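Local coordinates for DegV family protein (Thermus thermophilus, PDB 2DT8) that binds fatty acids, here holding a palmitic acid, and also carries a zinc ion, while its wider cellular role remains unclear, at residues His82-Val96 with Gly108-Val122. Sequence-based numbering, arbitrary orientation.
Sequences HVLSLHISGKLSGTV and GRVTVVDTQAASLGV. With PLM (palmitic acid), chain C.
Strands 82-87 and 110-114 are the parallel neighbours of a beta-alpha-beta unit whose crossover is helix 95-103, and five backbone hydrogen bonds, from Val83 N-Arg109 O to His87 N-Val113 O, hold them in register, their axes 17° apart. At the start of the pair the His82 ring, swung toward the neighbouring strand with CG anti to the backbone N (chi1 -163°), lays one face over Arg109 O and brings NE2 to 2.7 Å from Thr111 OG1 in a hydrogen bond; a water joins ND1 to Gly108 O, so both ring nitrogens have partners, which should limit the ring's rotation. Leu84 CD1 meets Val113 CG2 at 3.8 Å, and Leu86 CD1 lies alongside the same valine, on the face covered by helix 139-151. On the face bearing Val112 and Asp114, Val96 of the crossover helix touches both, its CG2 4.0 Å from Asp114 CB.

Beyond the strands the loops remain tied. His87 O accepts twice from Thr115: the backbone N arrives in the carbonyl plane, whereas OG1, 2.8 Å from His87 O, comes from above it. Thr115 OG1 sits between its backbone N and carbonyl carbon (chi1 63°), which also lets it accept from Ala117 N in an ST turn. Ser89 N then bonds to Ala117 O at 2.9 Å. Gly90 N donates to Asp114 OD2 from above the carboxylate plane, while OD1 accepts Gln116 N in an Asx turn, bracing the carboxylate between the two loops.

Ala118 CB packs 4.0 Å from Leu92 CD1, and both touch the palmitate chain; Ser93 OG donates to its O1 at 2.5 Å, with Thr61 a second hydrogen-bonding partner of the lipid. The loops after the parallel strands of a beta-alpha-beta unit thus line the fatty-acid site of this DegV-family protein.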
loop_
_atom_site.group_PDB
_atom_site.type_symbol
_atom_site.label_atom_id
_atom_site.label_comp_id
_atom_site.label_asym_id
_atom_site.label_seq_id
_atom_site.Cartn_x
_atom_site.Cartn_y
_atom_site.Cartn_z
ATOM N N HIS A 82 -9.892 19.658 -11.492
ATOM C CA HIS A 82 -9.516 18.309 -11.883
ATOM C C HIS A 82 -9.230 17.456 -10.655
ATOM O O HIS A 82 -8.819 17.977 -9.615
ATOM C CB HIS A 82 -8.253 18.381 -12.759
ATOM C CG HIS A 82 -7.989 17.145 -13.562
ATOM N ND1 HIS A 82 -8.467 16.981 -14.844
ATOM C CD2 HIS A 82 -7.305 16.013 -13.268
ATOM C CE1 HIS A 82 -8.087 15.802 -15.307
ATOM N NE2 HIS A 82 -7.381 15.195 -14.371
ATOM N N VAL A 83 -9.449 16.151 -10.794
ATOM C CA VAL A 83 -9.195 15.206 -9.716
ATOM C C VAL A 83 -8.165 14.177 -10.164
ATOM O O VAL A 83 -8.284 13.587 -11.244
ATOM C CB VAL A 83 -10.483 14.445 -9.312
ATOM C CG1 VAL A 83 -10.144 13.298 -8.349
ATOM C CG2 VAL A 83 -11.451 15.390 -8.632
ATOM N N LEU A 84 -7.131 13.990 -9.349
ATOM C CA LEU A 84 -6.108 12.994 -9.627
ATOM C C LEU A 84 -6.419 11.918 -8.584
ATOM O O LEU A 84 -6.338 12.181 -7.378
ATOM C CB LEU A 84 -4.716 13.599 -9.429
ATOM C CG LEU A 84 -3.545 12.632 -9.577
ATOM C CD1 LEU A 84 -3.597 11.939 -10.933
ATOM C CD2 LEU A 84 -2.238 13.417 -9.431
ATOM N N SER A 85 -6.798 10.731 -9.058
ATOM C CA SER A 85 -7.221 9.607 -8.211
ATOM C C SER A 85 -6.197 8.467 -8.276
ATOM O O SER A 85 -6.066 7.808 -9.310
ATOM C CB SER A 85 -8.592 9.139 -8.724
ATOM O OG SER A 85 -9.425 8.615 -7.696
ATOM N N LEU A 86 -5.481 8.242 -7.173
ATOM C CA LEU A 86 -4.420 7.231 -7.069
ATOM C C LEU A 86 -4.906 6.018 -6.273
ATOM O O LEU A 86 -5.434 6.134 -5.174
ATOM C CB LEU A 86 -3.186 7.827 -6.387
ATOM C CG LEU A 86 -2.213 8.546 -7.324
ATOM C CD1 LEU A 86 -2.926 9.633 -8.091
ATOM C CD2 LEU A 86 -1.057 9.119 -6.522
ATOM N N HIS A 87 -4.676 4.851 -6.902
ATOM C CA HIS A 87 -5.112 3.636 -6.241
ATOM C C HIS A 87 -4.314 2.289 -6.213
ATOM O O HIS A 87 -3.392 2.089 -6.994
ATOM C CB HIS A 87 -6.467 3.299 -6.898
ATOM C CG HIS A 87 -7.422 4.428 -6.616
ATOM N ND1 HIS A 87 -7.985 4.642 -5.401
ATOM C CD2 HIS A 87 -7.880 5.415 -7.497
ATOM C CE1 HIS A 87 -8.762 5.733 -5.547
ATOM N NE2 HIS A 87 -8.720 6.216 -6.791
ATOM N N ILE A 88 -4.747 1.415 -5.288
ATOM C CA ILE A 88 -4.032 0.160 -5.163
ATOM C C ILE A 88 -4.080 -0.508 -6.532
ATOM O O ILE A 88 -5.001 -0.320 -7.334
ATOM C CB ILE A 88 -4.853 -0.621 -4.121
ATOM C CG1 ILE A 88 -4.345 -2.061 -4.057
ATOM C CG2 ILE A 88 -6.368 -0.606 -4.452
ATOM C CD1 ILE A 88 -4.911 -2.832 -2.847
ATOM N N SER A 89 -3.071 -1.336 -6.749
ATOM C CA SER A 89 -2.910 -2.128 -7.957
ATOM C C SER A 89 -4.194 -2.750 -8.503
ATOM O O SER A 89 -4.949 -3.406 -7.776
ATOM C CB SER A 89 -1.910 -3.251 -7.693
ATOM O OG SER A 89 -1.827 -4.122 -8.806
ATOM N N GLY A 90 -4.411 -2.563 -9.804
ATOM C CA GLY A 90 -5.571 -3.136 -10.461
ATOM C C GLY A 90 -5.628 -4.665 -10.504
ATOM O O GLY A 90 -6.652 -5.267 -10.798
ATOM N N LYS A 91 -4.450 -5.243 -10.201
ATOM C CA LYS A 91 -4.396 -6.691 -10.197
ATOM C C LYS A 91 -4.671 -7.317 -8.797
ATOM O O LYS A 91 -4.818 -8.515 -8.596
ATOM C CB LYS A 91 -2.954 -7.208 -10.539
ATOM C CG LYS A 91 -2.432 -6.694 -11.871
ATOM C CD LYS A 91 -3.009 -7.527 -13.004
ATOM C CE LYS A 91 -2.522 -7.058 -14.361
ATOM N NZ LYS A 91 -3.546 -7.362 -15.397
ATOM N N LEU A 92 -4.802 -6.357 -7.865
ATOM C CA LEU A 92 -5.024 -6.774 -6.495
ATOM C C LEU A 92 -6.459 -6.417 -6.079
ATOM O O LEU A 92 -6.998 -6.977 -5.116
ATOM C CB LEU A 92 -4.067 -6.090 -5.490
ATOM C CG LEU A 92 -2.560 -6.299 -5.644
ATOM C CD1 LEU A 92 -1.829 -5.485 -4.575
ATOM C CD2 LEU A 92 -2.219 -7.786 -5.524
ATOM N N SER A 93 -7.085 -5.504 -6.817
ATOM C CA SER A 93 -8.406 -5.033 -6.438
ATOM C C SER A 93 -9.189 -4.402 -7.577
ATOM O O SER A 93 -8.602 -3.865 -8.514
ATOM C CB SER A 93 -8.224 -3.997 -5.322
ATOM O OG SER A 93 -9.425 -3.361 -4.940
ATOM N N GLY A 94 -10.514 -4.444 -7.461
ATOM C CA GLY A 94 -11.360 -3.832 -8.472
ATOM C C GLY A 94 -11.538 -2.339 -8.232
ATOM O O GLY A 94 -12.313 -1.691 -8.926
ATOM N N THR A 95 -10.818 -1.787 -7.259
ATOM C CA THR A 95 -10.924 -0.367 -6.948
ATOM C C THR A 95 -10.686 0.544 -8.158
ATOM O O THR A 95 -11.484 1.447 -8.416
ATOM C CB THR A 95 -9.950 0.003 -5.802
ATOM O OG1 THR A 95 -10.307 -0.746 -4.630
ATOM C CG2 THR A 95 -10.019 1.495 -5.476
ATOM N N VAL A 96 -9.597 0.313 -8.890
ATOM C CA VAL A 96 -9.301 1.131 -10.071
ATOM C C VAL A 96 -10.478 1.098 -11.048
ATOM O O VAL A 96 -10.878 2.132 -11.589
ATOM C CB VAL A 96 -8.022 0.650 -10.783
ATOM C CG1 VAL A 96 -7.975 1.206 -12.220
ATOM C CG2 VAL A 96 -6.799 1.134 -10.004
ATOM N N GLY A 108 -13.070 14.246 -18.859
ATOM C CA GLY A 108 -12.080 15.304 -18.894
ATOM C C GLY A 108 -11.563 15.855 -17.563
ATOM O O GLY A 108 -10.520 16.493 -17.487
ATOM N N ARG A 109 -12.388 15.598 -16.532
ATOM C CA ARG A 109 -11.972 16.034 -15.214
ATOM C C ARG A 109 -11.408 15.146 -14.157
ATOM O O ARG A 109 -11.182 15.590 -13.038
ATOM C CB ARG A 109 -13.235 16.717 -14.814
ATOM C CG ARG A 109 -13.578 17.998 -15.590
ATOM C CD ARG A 109 -14.597 18.837 -14.841
ATOM N NE ARG A 109 -15.901 18.190 -14.787
ATOM C CZ ARG A 109 -16.873 18.537 -13.947
ATOM N NH1 ARG A 109 -16.664 19.471 -13.029
ATOM N NH2 ARG A 109 -18.054 17.939 -14.027
ATOM N N VAL A 110 -11.183 13.877 -14.544
ATOM C CA VAL A 110 -10.661 12.955 -13.555
ATOM C C VAL A 110 -9.641 12.054 -14.197
ATOM O O VAL A 110 -9.889 11.453 -15.248
ATOM C CB VAL A 110 -11.793 12.093 -12.964
ATOM C CG1 VAL A 110 -11.197 11.087 -11.955
ATOM C CG2 VAL A 110 -12.835 12.961 -12.292
ATOM N N THR A 111 -8.478 11.953 -13.565
ATOM C CA THR A 111 -7.435 11.062 -14.052
ATOM C C THR A 111 -7.231 9.990 -13.002
ATOM O O THR A 111 -6.863 10.284 -11.863
ATOM C CB THR A 111 -6.108 11.802 -14.274
ATOM O OG1 THR A 111 -6.299 12.845 -15.240
ATOM C CG2 THR A 111 -5.036 10.834 -14.780
ATOM N N VAL A 112 -7.485 8.742 -13.380
ATOM C CA VAL A 112 -7.328 7.617 -12.469
ATOM C C VAL A 112 -5.991 6.941 -12.748
ATOM O O VAL A 112 -5.696 6.579 -13.890
ATOM C CB VAL A 112 -8.465 6.596 -12.670
ATOM C CG1 VAL A 112 -8.263 5.388 -11.755
ATOM C CG2 VAL A 112 -9.811 7.263 -12.397
ATOM N N VAL A 113 -5.184 6.779 -11.703
ATOM C CA VAL A 113 -3.870 6.156 -11.817
ATOM C C VAL A 113 -3.751 4.857 -11.019
ATOM O O VAL A 113 -4.002 4.836 -9.806
ATOM C CB VAL A 113 -2.761 7.132 -11.319
ATOM C CG1 VAL A 113 -1.395 6.468 -11.426
ATOM C CG2 VAL A 113 -2.793 8.439 -12.125
ATOM N N ASP A 114 -3.377 3.784 -11.712
ATOM C CA ASP A 114 -3.152 2.479 -11.101
ATOM C C ASP A 114 -1.676 2.533 -10.712
ATOM O O ASP A 114 -0.796 2.522 -11.578
ATOM C CB ASP A 114 -3.396 1.373 -12.139
ATOM C CG ASP A 114 -3.179 -0.017 -11.575
ATOM O OD1 ASP A 114 -2.501 -0.137 -10.540
ATOM O OD2 ASP A 114 -3.668 -0.996 -12.179
ATOM N N THR A 115 -1.407 2.612 -9.410
ATOM C CA THR A 115 -0.040 2.711 -8.910
ATOM C C THR A 115 0.735 1.409 -8.917
ATOM O O THR A 115 1.956 1.419 -8.747
ATOM C CB THR A 115 -0.004 3.197 -7.458
ATOM O OG1 THR A 115 -0.660 2.222 -6.629
ATOM C CG2 THR A 115 -0.685 4.560 -7.317
ATOM N N GLN A 116 0.036 0.292 -9.099
ATOM C CA GLN A 116 0.660 -1.035 -9.065
ATOM C C GLN A 116 1.307 -1.286 -7.704
ATOM O O GLN A 116 2.243 -2.075 -7.576
ATOM C CB GLN A 116 1.705 -1.203 -10.176
ATOM C CG GLN A 116 1.098 -1.238 -11.580
ATOM C CD GLN A 116 2.090 -1.700 -12.620
ATOM O OE1 GLN A 116 3.273 -1.415 -12.521
ATOM N NE2 GLN A 116 1.605 -2.411 -13.636
ATOM N N ALA A 117 0.778 -0.614 -6.687
ATOM C CA ALA A 117 1.297 -0.762 -5.334
ATOM C C ALA A 117 0.166 -1.004 -4.345
ATOM O O ALA A 117 -1.008 -1.082 -4.721
ATOM C CB ALA A 117 2.079 0.484 -4.936
ATOM N N ALA A 118 0.522 -1.106 -3.070
ATOM C CA ALA A 118 -0.459 -1.338 -2.016
ATOM C C ALA A 118 0.021 -0.676 -0.721
ATOM O O ALA A 118 1.210 -0.404 -0.571
ATOM C CB ALA A 118 -0.639 -2.854 -1.806
ATOM N N SER A 119 -0.899 -0.439 0.213
ATOM C CA SER A 119 -0.585 0.192 1.500
ATOM C C SER A 119 0.198 1.495 1.262
ATOM O O SER A 119 -0.110 2.235 0.320
ATOM C CB SER A 119 0.194 -0.789 2.392
ATOM O OG SER A 119 0.352 -0.264 3.697
ATOM N N LEU A 120 1.203 1.785 2.090
ATOM C CA LEU A 120 1.981 3.016 1.911
ATOM C C LEU A 120 2.731 3.103 0.584
ATOM O O LEU A 120 3.321 4.139 0.273
ATOM C CB LEU A 120 2.944 3.233 3.082
ATOM C CG LEU A 120 2.275 3.899 4.284
ATOM C CD1 LEU A 120 3.302 4.078 5.392
ATOM C CD2 LEU A 120 1.694 5.244 3.879
ATOM N N GLY A 121 2.725 2.021 -0.194
ATOM C CA GLY A 121 3.332 2.070 -1.517
ATOM C C GLY A 121 2.471 3.013 -2.349
ATOM O O GLY A 121 2.957 3.732 -3.229
ATOM N N VAL A 122 1.170 3.006 -2.076
ATOM C CA VAL A 122 0.253 3.908 -2.765
ATOM C C VAL A 122 0.344 5.255 -2.046
ATOM O O VAL A 122 0.461 6.315 -2.665
ATOM C CB VAL A 122 -1.211 3.411 -2.681
ATOM C CG1 VAL A 122 -2.127 4.387 -3.412
ATOM C CG2 VAL A 122 -1.329 2.009 -3.267
HETATM C C1 PLM C . -10.571 -5.519 -2.385
HETATM O O1 PLM C . -10.717 -5.092 -3.641
HETATM O O2 PLM C . -11.435 -6.206 -1.882
HETATM C C2 PLM C . -9.327 -5.149 -1.602
HETATM C C3 PLM C . -8.209 -6.139 -1.945
HETATM C C4 PLM C . -6.952 -5.820 -1.131
HETATM C C5 PLM C . -5.844 -6.796 -1.525
HETATM C C6 PLM C . -4.546 -6.443 -0.800
HETATM C C7 PLM C . -3.483 -7.454 -1.182
HETATM C C8 PLM C . -2.141 -7.017 -0.645
HETATM C C9 PLM C . -1.064 -7.861 -1.322
HETATM C CA PLM C . 0.172 -7.915 -0.446
HETATM C CB PLM C . 1.011 -6.686 -0.744
HETATM C CC PLM C . 0.964 -5.755 0.455
HETATM C CD PLM C . 2.382 -5.474 0.915
HETATM C CE PLM C . 2.331 -4.692 2.225
HETATM C CF PLM C . 3.755 -4.494 2.766
HETATM C CG PLM C . 4.440 -3.356 2.008
HETATM O O HOH W 1 -9.443 18.877 -16.704
#